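Local structure of L-threonine 3-dehydrogenase (Clostridioides difficile, 7OL1) at residues L26-L31 with D91-L96; T39-N44 with A239-V244; G47-I52 with S67-I72; P191-Y196 with M234-A239; F260-M265 with K311-K316. The protein probably catalyses the NAD+-dependent oxidation of L-threonine at its 3-hydroxyl group, as a member of the NAD(P)-dependent epimerase/dehydratase family. All coordinates share one frame; numbering follows the deposited sequence.

Contact 1. Residues L26-L31 with D91-L96; sequences LITGAL and DTIIHL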
# COMPACT_ATOMS: atom_id res chain seq x y z
N LEU A 26 -15.99 -16.31 12.72
CA LEU A 26 -14.75 -17.05 12.33
C LEU A 26 -13.56 -16.16 12.66
O LEU A 26 -13.48 -15.08 12.13
CB LEU A 26 -14.82 -17.38 10.83
CG LEU A 26 -13.52 -17.82 10.15
CD1 LEU A 26 -12.99 -19.12 10.73
CD2 LEU A 26 -13.72 -17.98 8.64
N ILE A 27 -12.65 -16.63 13.50
CA ILE A 27 -11.33 -16.01 13.76
C ILE A 27 -10.23 -16.77 13.01
O ILE A 27 -9.94 -17.91 13.42
CB ILE A 27 -11.03 -16.03 15.27
CG1 ILE A 27 -12.20 -15.47 16.09
CG2 ILE A 27 -9.73 -15.29 15.55
CD1 ILE A 27 -12.05 -15.73 17.56
N THR A 28 -9.59 -16.15 12.01
CA THR A 28 -8.30 -16.62 11.45
C THR A 28 -7.17 -16.13 12.37
O THR A 28 -7.37 -15.14 13.07
CB THR A 28 -8.13 -16.18 9.99
OG1 THR A 28 -7.64 -14.85 10.08
CG2 THR A 28 -9.41 -16.24 9.18
N GLY A 29 -6.06 -16.85 12.42
CA GLY A 29 -4.89 -16.51 13.25
C GLY A 29 -5.20 -16.59 14.73
O GLY A 29 -4.57 -15.88 15.55
N ALA A 30 -6.09 -17.48 15.10
CA ALA A 30 -6.64 -17.58 16.47
C ALA A 30 -5.59 -17.98 17.50
O ALA A 30 -5.94 -17.92 18.66
CB ALA A 30 -7.80 -18.54 16.50
N LEU A 31 -4.38 -18.41 17.13
CA LEU A 31 -3.39 -18.85 18.17
C LEU A 31 -2.25 -17.82 18.36
O LEU A 31 -1.40 -18.04 19.25
CB LEU A 31 -2.84 -20.23 17.81
CG LEU A 31 -3.88 -21.35 17.71
CD1 LEU A 31 -3.19 -22.68 17.52
CD2 LEU A 31 -4.81 -21.41 18.91
N ASP A 91 -21.26 -14.57 10.09
CA ASP A 91 -21.69 -13.19 9.72
C ASP A 91 -20.50 -12.25 9.96
O ASP A 91 -20.50 -11.17 9.37
CB ASP A 91 -22.95 -12.78 10.48
CG ASP A 91 -22.86 -12.94 11.99
OD1 ASP A 91 -22.33 -12.01 12.63
OD2 ASP A 91 -23.31 -14.02 12.53
N THR A 92 -19.51 -12.69 10.73
CA THR A 92 -18.28 -11.95 11.09
C THR A 92 -17.03 -12.80 10.84
O THR A 92 -16.98 -13.94 11.31
CB THR A 92 -18.34 -11.58 12.57
OG1 THR A 92 -19.62 -10.97 12.69
CG2 THR A 92 -17.21 -10.67 13.01
N ILE A 93 -16.02 -12.24 10.17
CA ILE A 93 -14.65 -12.81 10.07
C ILE A 93 -13.69 -11.83 10.74
O ILE A 93 -13.61 -10.70 10.31
CB ILE A 93 -14.31 -13.08 8.59
CG1 ILE A 93 -15.40 -13.90 7.89
CG2 ILE A 93 -12.94 -13.75 8.44
CD1 ILE A 93 -15.06 -14.31 6.48
N ILE A 94 -13.04 -12.24 11.81
CA ILE A 94 -11.93 -11.48 12.43
C ILE A 94 -10.63 -12.10 11.90
O ILE A 94 -10.11 -13.08 12.49
CB ILE A 94 -12.05 -11.49 13.96
CG1 ILE A 94 -13.39 -10.89 14.40
CG2 ILE A 94 -10.88 -10.76 14.61
CD1 ILE A 94 -13.71 -11.14 15.85
N HIS A 95 -10.14 -11.51 10.81
CA HIS A 95 -8.93 -11.92 10.08
C HIS A 95 -7.65 -11.50 10.80
O HIS A 95 -7.01 -10.59 10.29
CB HIS A 95 -8.97 -11.36 8.65
CG HIS A 95 -7.94 -11.98 7.78
ND1 HIS A 95 -7.83 -13.35 7.66
CD2 HIS A 95 -6.97 -11.43 7.01
CE1 HIS A 95 -6.82 -13.61 6.86
NE2 HIS A 95 -6.28 -12.45 6.42
N LEU A 96 -7.22 -12.22 11.84
CA LEU A 96 -5.91 -11.98 12.50
C LEU A 96 -4.74 -12.68 11.79
O LEU A 96 -3.59 -12.38 12.12
CB LEU A 96 -5.92 -12.44 13.95
CG LEU A 96 -7.13 -12.11 14.80
CD1 LEU A 96 -6.88 -12.54 16.25
CD2 LEU A 96 -7.47 -10.65 14.73
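L26, I27 and T28 run beside I93, I94 and H95 as parallel strand neighbours, their axes 4.7 Å apart. The ladder starts firmly, with L26 N giving its hydrogen to T92 O and I94 N returning one to L26 O, both at 2.9 Å. It weakens toward the C-terminal ends, where the bonds from T28 N to I94 O and from L96 N to T28 O are bent. T28 carries the polar side-chain contact. Its CB lies 3.7 Å from H95 ND1. From there OG1, set between the backbone N and the carbonyl carbon (chi1 83°), reaches to 2.9 Å from the same ND1 and accepts a weak hydrogen bond from it. The other branch, CG2, meets the rim of the imidazole in its plane, 3.6 Å from ND1. The face carrying I27 and I94 is apolar, and there I27 CG2 rests 4.0 Å from L96 CD1, the two side chains lying alongside and pointing the same way. G29, with positive phi, then turns the chain into the glycine-rich loop that in Rossmann folds receives the dinucleotide. The hydroxyl of T28 also accepts the N-H of A97. This buried oxygen therefore ties the end of the strand 25-28, just before that loop, more strongly to the backbone that follows the strand 92-95 and only weakly to the imidazole of H95.

Contact 2. Residues T39-N44 with A239-V244; sequences TIKLRN and ALQSIV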
# COMPACT_ATOMS: atom_id res chain seq x y z
N THR A 39 -10.42 -15.40 21.42
CA THR A 39 -11.35 -16.53 21.09
C THR A 39 -12.04 -16.93 22.40
O THR A 39 -13.30 -17.09 22.40
CB THR A 39 -10.68 -17.69 20.34
OG1 THR A 39 -10.19 -18.67 21.24
CG2 THR A 39 -9.54 -17.28 19.43
N ILE A 40 -11.29 -16.98 23.50
CA ILE A 40 -11.83 -17.22 24.87
C ILE A 40 -12.88 -16.16 25.23
O ILE A 40 -13.95 -16.53 25.72
CB ILE A 40 -10.71 -17.21 25.88
CG1 ILE A 40 -9.83 -18.45 25.75
CG2 ILE A 40 -11.29 -17.04 27.27
CD1 ILE A 40 -8.43 -18.25 26.33
N LYS A 41 -12.56 -14.88 25.04
CA LYS A 41 -13.49 -13.78 25.40
C LYS A 41 -14.81 -13.95 24.62
O LYS A 41 -15.90 -13.92 25.24
CB LYS A 41 -12.83 -12.42 25.17
CG LYS A 41 -13.80 -11.25 25.29
CD LYS A 41 -13.20 -9.87 25.14
CE LYS A 41 -14.28 -8.86 24.81
NZ LYS A 41 -14.91 -8.28 26.02
N LEU A 42 -14.72 -14.12 23.30
CA LEU A 42 -15.92 -14.13 22.42
C LEU A 42 -16.74 -15.41 22.65
O LEU A 42 -17.98 -15.34 22.52
CB LEU A 42 -15.46 -14.00 20.96
CG LEU A 42 -14.68 -12.73 20.63
CD1 LEU A 42 -14.21 -12.76 19.18
CD2 LEU A 42 -15.52 -11.50 20.87
N ARG A 43 -16.07 -16.52 23.00
CA ARG A 43 -16.71 -17.79 23.42
C ARG A 43 -17.62 -17.52 24.62
O ARG A 43 -18.82 -17.84 24.51
CB ARG A 43 -15.67 -18.86 23.79
CG ARG A 43 -15.21 -19.67 22.60
CD ARG A 43 -13.97 -20.54 22.81
NE ARG A 43 -13.81 -21.33 21.59
CZ ARG A 43 -12.81 -22.17 21.32
NH1 ARG A 43 -11.84 -22.36 22.20
NH2 ARG A 43 -12.80 -22.81 20.17
N ASN A 44 -17.07 -16.92 25.68
CA ASN A 44 -17.80 -16.55 26.93
C ASN A 44 -18.98 -15.65 26.60
O ASN A 44 -20.03 -15.85 27.23
CB ASN A 44 -16.92 -15.84 27.95
CG ASN A 44 -15.84 -16.74 28.53
OD1 ASN A 44 -15.88 -17.96 28.39
ND2 ASN A 44 -14.86 -16.14 29.18
N ALA A 239 -7.57 -3.67 24.40
CA ALA A 239 -7.45 -3.98 22.96
C ALA A 239 -8.58 -4.93 22.53
O ALA A 239 -9.24 -4.66 21.46
CB ALA A 239 -6.09 -4.57 22.67
N LEU A 240 -8.81 -5.99 23.31
CA LEU A 240 -9.84 -6.99 22.93
C LEU A 240 -11.17 -6.25 22.88
O LEU A 240 -11.87 -6.39 21.85
CB LEU A 240 -9.84 -8.18 23.89
CG LEU A 240 -8.53 -8.99 23.94
CD1 LEU A 240 -8.65 -10.16 24.91
CD2 LEU A 240 -8.14 -9.51 22.58
N GLN A 241 -11.46 -5.37 23.85
CA GLN A 241 -12.76 -4.62 23.83
C GLN A 241 -12.87 -3.70 22.60
O GLN A 241 -14.00 -3.70 22.02
CB GLN A 241 -13.02 -3.80 25.08
CG GLN A 241 -14.52 -3.54 25.24
CD GLN A 241 -15.21 -4.77 25.75
OE1 GLN A 241 -14.80 -5.34 26.76
NE2 GLN A 241 -16.26 -5.20 25.07
N SER A 242 -11.79 -2.98 22.22
CA SER A 242 -11.66 -2.18 20.96
C SER A 242 -12.32 -2.91 19.78
O SER A 242 -13.21 -2.29 19.12
CB SER A 242 -10.23 -1.91 20.59
OG SER A 242 -9.46 -1.72 21.76
N ILE A 243 -11.86 -4.15 19.56
CA ILE A 243 -12.27 -5.07 18.46
C ILE A 243 -13.78 -5.22 18.49
O ILE A 243 -14.43 -5.04 17.43
CB ILE A 243 -11.58 -6.44 18.55
CG1 ILE A 243 -10.06 -6.34 18.39
CG2 ILE A 243 -12.19 -7.37 17.53
CD1 ILE A 243 -9.30 -7.60 18.68
N VAL A 244 -14.35 -5.51 19.65
CA VAL A 244 -15.82 -5.72 19.76
C VAL A 244 -16.55 -4.39 19.58
O VAL A 244 -17.49 -4.32 18.71
CB VAL A 244 -16.18 -6.39 21.09
CG1 VAL A 244 -17.65 -6.75 21.15
CG2 VAL A 244 -15.32 -7.63 21.33
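L240 opens the contact, its CB 4.0 Å from K41 CD as the two side chains pass in opposite directions. One residue on, Q241 starts away from the other helix, but a bend at chi2 (76°) brings its amide back across the end of K41 at about a right angle. K41 NZ donates to Q241 OE1 at 3.0 Å, from above the plane of the amide. A turn later V244 CG2 meets two residues of the other helix, K41 CE at 3.8 Å and L42 CD2 at 3.9 Å. The lysine is extended as far as CE and bends only at its last torsion (88°). Its ammonium also forms a salt bridge with E45 on its own helix, which probably fixes the amine beside the glutamine. The segment axes cross at -55° and come no closer than 11.1 Å, a gap bridged largely by K41. Helix 33-46 packs L42 on V51 of the strand 51-55, whereas helix 236-248 sets A239 and I243 against F190 of the strand 184-194.

Contact 3. Residues G47-I52 with S67-I72; sequences GEQNVI and SGIFEI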
# COMPACT_ATOMS: atom_id res chain seq x y z
N GLY A 47 -21.00 -17.53 22.80
CA GLY A 47 -21.36 -18.96 22.86
C GLY A 47 -20.26 -19.84 22.30
O GLY A 47 -19.87 -19.60 21.15
N GLU A 48 -19.82 -20.86 23.06
CA GLU A 48 -18.74 -21.82 22.68
C GLU A 48 -18.99 -22.37 21.26
O GLU A 48 -17.98 -22.69 20.55
CB GLU A 48 -18.67 -22.92 23.75
CG GLU A 48 -17.65 -22.66 24.86
CD GLU A 48 -16.46 -23.61 24.84
OE1 GLU A 48 -16.58 -24.69 24.20
OE2 GLU A 48 -15.42 -23.28 25.45
N GLN A 49 -20.26 -22.39 20.84
CA GLN A 49 -20.77 -23.09 19.63
C GLN A 49 -20.94 -22.11 18.47
O GLN A 49 -21.31 -22.56 17.36
CB GLN A 49 -22.10 -23.77 20.00
CG GLN A 49 -22.16 -25.28 19.70
CD GLN A 49 -20.88 -26.06 19.94
OE1 GLN A 49 -20.28 -26.05 21.03
NE2 GLN A 49 -20.46 -26.79 18.92
N ASN A 50 -20.67 -20.82 18.69
CA ASN A 50 -20.82 -19.74 17.68
C ASN A 50 -19.48 -19.08 17.32
O ASN A 50 -19.48 -18.18 16.45
CB ASN A 50 -21.76 -18.67 18.22
CG ASN A 50 -23.15 -19.22 18.37
OD1 ASN A 50 -23.67 -19.88 17.49
ND2 ASN A 50 -23.77 -18.94 19.50
N VAL A 51 -18.40 -19.52 17.96
CA VAL A 51 -17.02 -19.03 17.71
C VAL A 51 -16.19 -20.20 17.20
O VAL A 51 -15.90 -21.17 18.01
CB VAL A 51 -16.43 -18.42 18.99
CG1 VAL A 51 -14.97 -18.01 18.81
CG2 VAL A 51 -17.26 -17.24 19.43
N ILE A 52 -15.83 -20.08 15.92
CA ILE A 52 -14.90 -20.97 15.17
C ILE A 52 -13.50 -20.36 15.19
O ILE A 52 -13.24 -19.44 14.38
CB ILE A 52 -15.40 -21.14 13.73
CG1 ILE A 52 -16.78 -21.79 13.70
CG2 ILE A 52 -14.40 -21.93 12.93
CD1 ILE A 52 -17.86 -20.78 13.54
N SER A 67 -11.15 -27.12 24.09
CA SER A 67 -12.28 -26.41 24.73
C SER A 67 -13.50 -26.25 23.81
O SER A 67 -14.61 -26.40 24.34
CB SER A 67 -11.86 -25.05 25.22
OG SER A 67 -12.84 -24.52 26.09
N GLY A 68 -13.36 -25.89 22.52
CA GLY A 68 -14.55 -25.61 21.68
C GLY A 68 -14.42 -26.06 20.23
O GLY A 68 -13.85 -27.16 20.00
N ILE A 69 -14.93 -25.26 19.28
CA ILE A 69 -14.76 -25.49 17.81
C ILE A 69 -13.42 -24.93 17.34
O ILE A 69 -13.16 -23.75 17.60
CB ILE A 69 -15.90 -24.86 17.00
CG1 ILE A 69 -17.27 -25.19 17.60
CG2 ILE A 69 -15.79 -25.27 15.54
CD1 ILE A 69 -18.48 -24.71 16.76
N PHE A 70 -12.64 -25.74 16.62
CA PHE A 70 -11.31 -25.40 16.05
C PHE A 70 -11.14 -26.09 14.70
O PHE A 70 -11.44 -27.26 14.58
CB PHE A 70 -10.16 -25.85 16.93
CG PHE A 70 -8.81 -25.51 16.37
CD1 PHE A 70 -8.23 -24.27 16.60
CD2 PHE A 70 -8.10 -26.42 15.59
CE1 PHE A 70 -6.98 -23.96 16.08
CE2 PHE A 70 -6.85 -26.11 15.08
CZ PHE A 70 -6.30 -24.88 15.32
N GLU A 71 -10.58 -25.37 13.74
CA GLU A 71 -10.43 -25.79 12.34
C GLU A 71 -9.06 -25.37 11.82
O GLU A 71 -8.76 -24.19 11.84
CB GLU A 71 -11.55 -25.15 11.53
CG GLU A 71 -12.91 -25.73 11.88
CD GLU A 71 -13.31 -26.97 11.10
OE1 GLU A 71 -14.52 -27.12 10.88
OE2 GLU A 71 -12.41 -27.77 10.69
N ILE A 72 -8.24 -26.31 11.40
CA ILE A 72 -7.05 -26.03 10.57
C ILE A 72 -7.50 -25.28 9.32
O ILE A 72 -8.38 -25.80 8.56
CB ILE A 72 -6.31 -27.32 10.18
CG1 ILE A 72 -5.90 -28.15 11.41
CG2 ILE A 72 -5.12 -26.97 9.30
CD1 ILE A 72 -4.92 -27.46 12.32
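E48 and G68 approach to 5.7 Å between their CA atoms, and I52 and I69 to 5.2 Å, as the two segments draw alongside in the parallel sense. G47, just after helix 33-46, has a positive phi. A short turn, closed by N50 N to G47 O at 2.9 Å, then leads into the strand that starts at V51. Pairing of the two backbones within these residues is loose, and side chains do much of the joining. At one end lies a polar pair: the hydroxyl of S67 gives its hydrogen to E48 OE2 at 2.9 Å, on the syn side of the carboxylate, and R43 packs against both side chains. I69 carries the apolar part. Its CG1 stands anti to the carbonyl carbon (chi1 -47°), which sends CD1 to the amide of Q49, 3.6 Å from NE2, with the two side chains crossing at about a right angle. The other branch, CG2, meets I52 CG1 at 4.1 Å. I52 CG2 touches E71 CG at 4.2 Å, while the acid end of E71 turns to Y88 and K87. The contact thus passes from a carboxylate and hydroxyl on the more exposed side to isoleucines that touch Y88. The S67 hydroxyl ties the E48 carboxylate to segment 67-72, and the two isoleucines add an apolar join.

Contact 4. Residues P191-Y196 with M234-A239; sequences PGLISY and MYMPDA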
# COMPACT_ATOMS: atom_id res chain seq x y z
N PRO A 191 -1.09 -0.57 19.06
CA PRO A 191 0.25 -0.36 19.55
C PRO A 191 0.80 -1.65 20.15
O PRO A 191 0.16 -2.66 20.03
CB PRO A 191 0.01 0.64 20.68
CG PRO A 191 -1.33 0.22 21.25
CD PRO A 191 -2.13 -0.17 20.03
N GLY A 192 1.94 -1.54 20.84
CA GLY A 192 2.42 -2.57 21.77
C GLY A 192 1.29 -3.05 22.65
O GLY A 192 0.62 -2.22 23.28
N LEU A 193 1.04 -4.35 22.65
CA LEU A 193 0.10 -4.98 23.59
C LEU A 193 0.89 -5.72 24.66
O LEU A 193 1.99 -6.31 24.34
CB LEU A 193 -0.83 -5.90 22.80
CG LEU A 193 -1.68 -5.20 21.75
CD1 LEU A 193 -2.67 -6.16 21.11
CD2 LEU A 193 -2.42 -4.03 22.37
N ILE A 194 0.35 -5.63 25.88
CA ILE A 194 0.83 -6.26 27.15
C ILE A 194 -0.23 -7.28 27.55
O ILE A 194 -1.41 -6.85 27.72
CB ILE A 194 1.00 -5.21 28.28
CG1 ILE A 194 1.69 -3.93 27.81
CG2 ILE A 194 1.71 -5.79 29.49
CD1 ILE A 194 3.13 -4.15 27.47
N SER A 195 0.16 -8.55 27.71
CA SER A 195 -0.73 -9.60 28.28
C SER A 195 0.03 -10.49 29.28
O SER A 195 1.28 -10.49 29.28
CB SER A 195 -1.40 -10.43 27.23
OG SER A 195 -0.62 -11.56 26.88
N TYR A 196 -0.75 -11.20 30.09
CA TYR A 196 -0.26 -12.14 31.13
C TYR A 196 -0.41 -13.59 30.66
O TYR A 196 0.31 -14.43 31.21
CB TYR A 196 -1.01 -11.91 32.43
CG TYR A 196 -2.51 -11.81 32.33
CD1 TYR A 196 -3.31 -12.94 32.38
CD2 TYR A 196 -3.14 -10.58 32.28
CE1 TYR A 196 -4.69 -12.85 32.36
CE2 TYR A 196 -4.52 -10.47 32.25
CZ TYR A 196 -5.30 -11.61 32.30
OH TYR A 196 -6.67 -11.52 32.28
N MET A 234 -0.98 -0.65 25.16
CA MET A 234 -2.37 -0.94 25.58
C MET A 234 -2.38 -2.31 26.28
O MET A 234 -1.59 -3.21 25.88
CB MET A 234 -3.28 -0.88 24.34
CG MET A 234 -4.75 -0.95 24.69
SD MET A 234 -5.92 -0.71 23.33
CE MET A 234 -5.16 0.65 22.46
N TYR A 235 -3.14 -2.45 27.36
CA TYR A 235 -3.29 -3.74 28.09
C TYR A 235 -4.29 -4.61 27.35
O TYR A 235 -5.41 -4.10 27.00
CB TYR A 235 -3.82 -3.51 29.51
CG TYR A 235 -3.59 -4.61 30.53
CD1 TYR A 235 -2.48 -5.43 30.46
CD2 TYR A 235 -4.46 -4.79 31.59
CE1 TYR A 235 -2.23 -6.39 31.42
CE2 TYR A 235 -4.24 -5.76 32.55
CZ TYR A 235 -3.11 -6.56 32.48
OH TYR A 235 -2.84 -7.50 33.42
N MET A 236 -3.97 -5.89 27.21
CA MET A 236 -4.72 -6.78 26.28
C MET A 236 -6.24 -6.61 26.45
O MET A 236 -6.94 -6.48 25.45
CB MET A 236 -4.32 -8.23 26.44
CG MET A 236 -5.03 -9.12 25.44
SD MET A 236 -4.76 -8.65 23.71
CE MET A 236 -3.03 -9.09 23.52
N PRO A 237 -6.81 -6.57 27.68
CA PRO A 237 -8.26 -6.45 27.83
C PRO A 237 -8.84 -5.21 27.14
O PRO A 237 -9.90 -5.36 26.54
CB PRO A 237 -8.56 -6.40 29.33
CG PRO A 237 -7.19 -6.35 30.00
CD PRO A 237 -6.15 -6.77 28.97
N ASP A 238 -8.14 -4.06 27.22
CA ASP A 238 -8.53 -2.81 26.51
C ASP A 238 -8.63 -3.09 24.99
O ASP A 238 -9.71 -2.80 24.38
CB ASP A 238 -7.53 -1.68 26.79
CG ASP A 238 -7.60 -1.07 28.18
OD1 ASP A 238 -8.76 -1.01 28.70
OD2 ASP A 238 -6.48 -0.62 28.73
N ALA A 239 -7.57 -3.67 24.40
CA ALA A 239 -7.45 -3.98 22.96
C ALA A 239 -8.58 -4.93 22.53
O ALA A 239 -9.24 -4.66 21.46
CB ALA A 239 -6.09 -4.57 22.67
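I194 O accepts the backbone N-H of M236 at 2.8 Å, the shortest of three hydrogen bonds that pair the segments as parallel strands. The other two run from M234 N to G192 O and from I194 N to M234 O. Y235 CD1 also lies near I194 O, at 3.3 Å. M236 N belongs to the first turn of helix 236-248, so the last bond of the ladder falls exactly where strand gives way to helix. L193 packs against both strand and helix: its CD2 meets M234 CB at 3.8 Å and A239 CB at 3.7 Å, while CD1 touches the methyl of M236, whose chain doubles back at chi2 and chi3. P191 CG also meets M234 CB, at 3.8 Å. Y235, its ring anti to the backbone N (chi1 -160°), carries its hydroxyl to the edge of the Y196 ring, 3.3 Å from CD2, and the two side chains cross at about a right angle. That hydroxyl is hydrogen-bonded to D327. Helix 321-334 packs through M324 on I194 and Y235, helix 33-46 lies through Q33 against L193 and M236, and helix 207-217 touches I194, so this strand-to-helix junction is buried among three helices.

Contact 5. Residues F260-M265 with K311-K316; sequences FNITAM and KEWNFK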
# COMPACT_ATOMS: atom_id res chain seq x y z
N PHE A 260 -8.24 2.59 12.50
CA PHE A 260 -8.34 3.67 13.50
C PHE A 260 -7.14 3.59 14.43
O PHE A 260 -6.96 2.51 14.96
CB PHE A 260 -9.59 3.52 14.36
CG PHE A 260 -10.88 3.94 13.71
CD1 PHE A 260 -11.30 5.25 13.80
CD2 PHE A 260 -11.71 3.04 13.09
CE1 PHE A 260 -12.51 5.66 13.25
CE2 PHE A 260 -12.91 3.45 12.52
CZ PHE A 260 -13.31 4.76 12.59
N ASN A 261 -6.41 4.69 14.62
CA ASN A 261 -5.46 4.82 15.75
C ASN A 261 -6.19 4.54 17.05
O ASN A 261 -7.32 5.10 17.26
CB ASN A 261 -4.90 6.22 15.92
CG ASN A 261 -4.00 6.66 14.81
OD1 ASN A 261 -3.50 5.84 14.04
ND2 ASN A 261 -3.78 7.97 14.75
N ILE A 262 -5.59 3.74 17.92
CA ILE A 262 -6.08 3.63 19.31
C ILE A 262 -4.86 3.58 20.19
O ILE A 262 -3.79 3.22 19.69
CB ILE A 262 -6.99 2.41 19.52
CG1 ILE A 262 -6.29 1.10 19.20
CG2 ILE A 262 -8.28 2.53 18.75
CD1 ILE A 262 -7.05 -0.12 19.70
N THR A 263 -5.02 3.99 21.43
CA THR A 263 -3.94 3.95 22.44
C THR A 263 -4.56 4.23 23.81
O THR A 263 -5.73 4.73 23.85
CB THR A 263 -2.81 4.92 22.08
OG1 THR A 263 -1.72 4.61 22.95
CG2 THR A 263 -3.28 6.35 22.21
N ALA A 264 -3.82 3.83 24.84
CA ALA A 264 -4.21 3.94 26.27
C ALA A 264 -3.12 4.69 27.04
O ALA A 264 -3.45 5.21 28.11
CB ALA A 264 -4.40 2.56 26.83
N MET A 265 -1.89 4.70 26.52
CA MET A 265 -0.69 5.19 27.24
C MET A 265 0.51 5.25 26.27
O MET A 265 0.46 4.55 25.26
CB MET A 265 -0.38 4.34 28.49
CG MET A 265 -0.27 2.82 28.30
SD MET A 265 -0.42 1.77 29.84
CE MET A 265 -2.19 1.81 30.10
N LYS A 311 -14.39 9.88 18.49
CA LYS A 311 -15.56 10.60 17.92
C LYS A 311 -16.49 9.62 17.21
O LYS A 311 -17.69 9.82 17.30
CB LYS A 311 -15.12 11.79 17.04
CG LYS A 311 -14.49 12.96 17.79
CD LYS A 311 -14.11 14.14 16.92
CE LYS A 311 -12.80 14.77 17.36
NZ LYS A 311 -12.16 15.56 16.28
N GLU A 312 -15.99 8.58 16.54
CA GLU A 312 -16.78 7.86 15.49
C GLU A 312 -17.47 6.60 16.05
O GLU A 312 -18.49 6.18 15.48
CB GLU A 312 -15.88 7.57 14.30
CG GLU A 312 -15.35 8.81 13.61
CD GLU A 312 -14.45 8.54 12.42
OE1 GLU A 312 -14.82 7.67 11.58
OE2 GLU A 312 -13.39 9.20 12.33
N TRP A 313 -16.93 5.99 17.10
CA TRP A 313 -17.47 4.72 17.66
C TRP A 313 -17.15 4.62 19.15
O TRP A 313 -17.32 3.53 19.73
CB TRP A 313 -16.95 3.48 16.88
CG TRP A 313 -15.47 3.38 16.68
CD1 TRP A 313 -14.74 3.93 15.64
CD2 TRP A 313 -14.53 2.65 17.48
NE1 TRP A 313 -13.40 3.61 15.77
CE2 TRP A 313 -13.25 2.83 16.89
CE3 TRP A 313 -14.63 1.86 18.61
CZ2 TRP A 313 -12.10 2.26 17.43
CZ3 TRP A 313 -13.49 1.27 19.12
CH2 TRP A 313 -12.24 1.47 18.54
N ASN A 314 -16.71 5.72 19.76
CA ASN A 314 -16.67 5.86 21.24
C ASN A 314 -15.62 4.88 21.79
O ASN A 314 -15.89 4.19 22.81
CB ASN A 314 -18.06 5.67 21.84
CG ASN A 314 -18.09 6.04 23.31
OD1 ASN A 314 -17.20 6.73 23.82
ND2 ASN A 314 -19.09 5.54 24.01
N PHE A 315 -14.45 4.83 21.16
CA PHE A 315 -13.28 4.12 21.73
C PHE A 315 -13.16 4.54 23.21
O PHE A 315 -13.12 5.73 23.53
CB PHE A 315 -12.03 4.39 20.91
CG PHE A 315 -10.75 3.97 21.58
CD1 PHE A 315 -10.48 2.63 21.83
CD2 PHE A 315 -9.79 4.90 21.93
CE1 PHE A 315 -9.28 2.24 22.41
CE2 PHE A 315 -8.59 4.52 22.52
CZ PHE A 315 -8.33 3.19 22.75
N LYS A 316 -13.15 3.55 24.09
CA LYS A 316 -13.06 3.70 25.55
C LYS A 316 -11.80 2.93 25.95
O LYS A 316 -11.14 2.45 25.05
CB LYS A 316 -14.41 3.24 26.10
CG LYS A 316 -14.63 3.12 27.61
CD LYS A 316 -16.06 2.66 27.94
CE LYS A 316 -17.01 2.86 26.76
NZ LYS A 316 -18.43 2.58 27.07
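F260 and W313 form the dense end of the contact, a T-shaped pair in which the indole edge meets the phenyl face. The centroids of the F260 ring and the five-membered ring of W313 are 4.1 Å apart and the planes stand at 76°. W313 NE1 sits above the centre of the F260 ring, its N-H pointing roughly into the pi face; chi1 of 51° turns the indole there. E312 OE1 approaches the rim of the same phenyl ring, 3.4 Å from CZ. I255 N and H256 ND1 hold its carboxylate at that edge. A second knot lies further along, where I262 CG2 stands over the face of F315, 3.8 Å from its centroid and 12° off the normal. T263 O borders the edge of F315 at 3.2 Å from CE2. Packing is looser between these two groups: I262 CG2 and W313 CZ2 are 4.1 Å apart, and N314 and K316 lie on the solvent side without touching the other segment. L246 of helix 236-248 packs on both F260 and W313, and S242 on I262 and F315. M234 of the strand 232-235 also touches I262 and F315, so segment 311-316 packs beside the strand 260-261, next to helix 236-248.

How the contacts relate
Contacts 1, 3, 4 and 5 all reach one mixed sheet, part of a Rossmann-like fold, and contact 2 joins two helices packed on it. Contact 3 is nested along the chain within the loop closed by contact 1, and contact 4 within that of contact 2, while contact 5 follows them all. Contacts 1 and 3 have centres about 11 Å apart and lie on the neighbouring strands 25-28 and 51-55. Contact 2 touches all four others and shares A239 with contact 4, whose residue M234 packs on contact 5. Contacts 3 and 5 lie farthest apart, about 29 Å between centres. Helices 33-46 and 236-248 thus connect the probable dinucleotide-binding half to the later strands.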